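Long-range contact in serine protease inhibitor 1 (Coprinopsis cinerea, PDB 3VWC), which probably inhibits serine endopeptidases and folds as a beta-trefoil: residues V18-L22 / C59-P63. Residues are numbered along the deposited sequence; the frame is centred on the assembly and turned at random. Where two conformers were deposited one is given.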
loop_
_atom_site.group_PDB
_atom_site.type_symbol
_atom_site.label_atom_id
_atom_site.label_comp_id
_atom_site.label_asym_id
_atom_site.label_seq_id
_atom_site.Cartn_x
_atom_site.Cartn_y
_atom_site.Cartn_z
ATOM N N VAL A 18 5.620 -5.003 1.845
ATOM C CA VAL A 18 4.473 -5.083 0.960
ATOM C C VAL A 18 4.921 -4.932 -0.510
ATOM O O VAL A 18 5.772 -4.085 -0.807
ATOM C CB VAL A 18 3.542 -3.921 1.365
ATOM C CG1 VAL A 18 2.347 -3.815 0.439
ATOM C CG2 VAL A 18 3.125 -4.100 2.832
ATOM N N GLY A 19 4.408 -5.776 -1.406
ATOM C CA GLY A 19 4.750 -5.600 -2.816
ATOM C C GLY A 19 4.479 -6.884 -3.574
ATOM O O GLY A 19 3.470 -7.558 -3.325
ATOM N N ARG A 20 5.356 -7.213 -4.530
ATOM C CA ARG A 20 5.113 -8.315 -5.436
ATOM C C ARG A 20 6.231 -9.319 -5.288
ATOM O O ARG A 20 7.397 -8.948 -5.151
ATOM C CB ARG A 20 4.968 -7.779 -6.865
ATOM C CG ARG A 20 3.671 -7.031 -7.118
ATOM C CD ARG A 20 3.706 -6.141 -8.374
ATOM N NE ARG A 20 3.782 -6.976 -9.594
ATOM C CZ ARG A 20 3.945 -6.485 -10.823
ATOM N NH1 ARG A 20 4.080 -5.182 -11.036
ATOM N NH2 ARG A 20 4.021 -7.325 -11.858
ATOM N N PRO A 21 5.880 -10.620 -5.350
ATOM C CA PRO A 21 6.888 -11.674 -5.150
ATOM C C PRO A 21 7.724 -11.904 -6.413
ATOM O O PRO A 21 7.427 -11.319 -7.450
ATOM C CB PRO A 21 6.023 -12.916 -4.895
ATOM C CG PRO A 21 4.810 -12.688 -5.687
ATOM C CD PRO A 21 4.529 -11.171 -5.525
ATOM N N LEU A 22 8.756 -12.758 -6.302
ATOM C CA LEU A 22 9.676 -13.021 -7.422
ATOM C C LEU A 22 8.961 -13.768 -8.557
ATOM O O LEU A 22 9.158 -13.442 -9.722
ATOM C CB LEU A 22 10.909 -13.816 -6.945
ATOM C CG LEU A 22 12.086 -13.900 -7.936
ATOM C CD1 LEU A 22 12.783 -12.542 -8.084
ATOM C CD2 LEU A 22 13.093 -14.995 -7.541
ATOM N N CYS A 59 4.540 -0.274 -8.035
ATOM C CA CYS A 59 5.236 -1.467 -7.566
ATOM C C CYS A 59 5.647 -2.324 -8.753
ATOM O O CYS A 59 4.818 -2.835 -9.512
ATOM C CB CYS A 59 4.358 -2.276 -6.605
ATOM S SG CYS A 59 5.179 -3.727 -5.885
ATOM N N LYS A 60 6.943 -2.565 -8.791
ATOM C CA LYS A 60 7.588 -3.157 -9.961
ATOM C C LYS A 60 7.086 -2.532 -11.270
ATOM O O LYS A 60 6.866 -3.214 -12.276
ATOM C CB LYS A 60 7.437 -4.680 -9.931
ATOM C CG LYS A 60 8.242 -5.255 -8.786
ATOM C CD LYS A 60 8.188 -6.779 -8.738
ATOM C CE LYS A 60 9.023 -7.337 -7.582
ATOM N NZ LYS A 60 9.086 -8.861 -7.592
ATOM N N GLY A 61 6.888 -1.218 -11.241
ATOM C CA GLY A 61 6.721 -0.452 -12.466
ATOM C C GLY A 61 5.269 -0.261 -12.834
ATOM O O GLY A 61 4.961 0.318 -13.863
ATOM N N ALA A 62 4.359 -0.882 -12.074
ATOM C CA ALA A 62 2.940 -0.766 -12.364
ATOM C C ALA A 62 2.198 0.007 -11.270
ATOM O O ALA A 62 2.416 -0.266 -10.059
ATOM C CB ALA A 62 2.296 -2.143 -12.550
ATOM N N PRO A 63 1.221 0.830 -11.664
ATOM C CA PRO A 63 0.539 1.631 -10.637
ATOM C C PRO A 63 -0.480 0.734 -9.950
ATOM O O PRO A 63 -1.038 -0.158 -10.586
ATOM C CB PRO A 63 -0.165 2.734 -11.455
ATOM C CG PRO A 63 -0.420 2.107 -12.817
ATOM C CD PRO A 63 0.828 1.234 -13.036
HETATM O O HOH W 1 4.740 -4.447 -13.639
#
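Arg20 and Lys60 reach past each other in this beta-trefoil, each side chain bonding to the backbone of the other segment, an example of how a tight hairpin turn can be joined to a passing loop. Residues 59-62 form the type I' turn between strands 54-59 and 62-67. Arg20 runs up alongside this turn, its chain bent at chi3 (68°), with CD lying 3.8 Å from Cys59 SG. Arg20 NH1 donates to Cys59 O at 2.9 Å, the acceptor close to the guanidinium plane and the N-H...O angle a moderately bent 145°. The same oxygen takes the turn's own, longer bond from Ala62 N on the opposite face of its carbonyl plane. NH1 also gives a hydrogen to a water that in turn donates to Lys60 O, while NH2 forms a salt bridge with Glu24; these help to fix the rotation of the guanidinium. Lys60 CB sits over one face of that group, 3.6 Å from Arg20 NH1. From there the lysine runs back, extended beyond CG, over Arg20 CB. With Cys59 SG anti to the backbone N (chi1 -176°), the sulfur packs against the backbone at Gly19, 3.6 Å from its CA. At the far end, Lys60 NZ bridges two successive carbonyls, Arg20 O and Pro21 O, at 3.0 Å each, standing above both carbonyl planes.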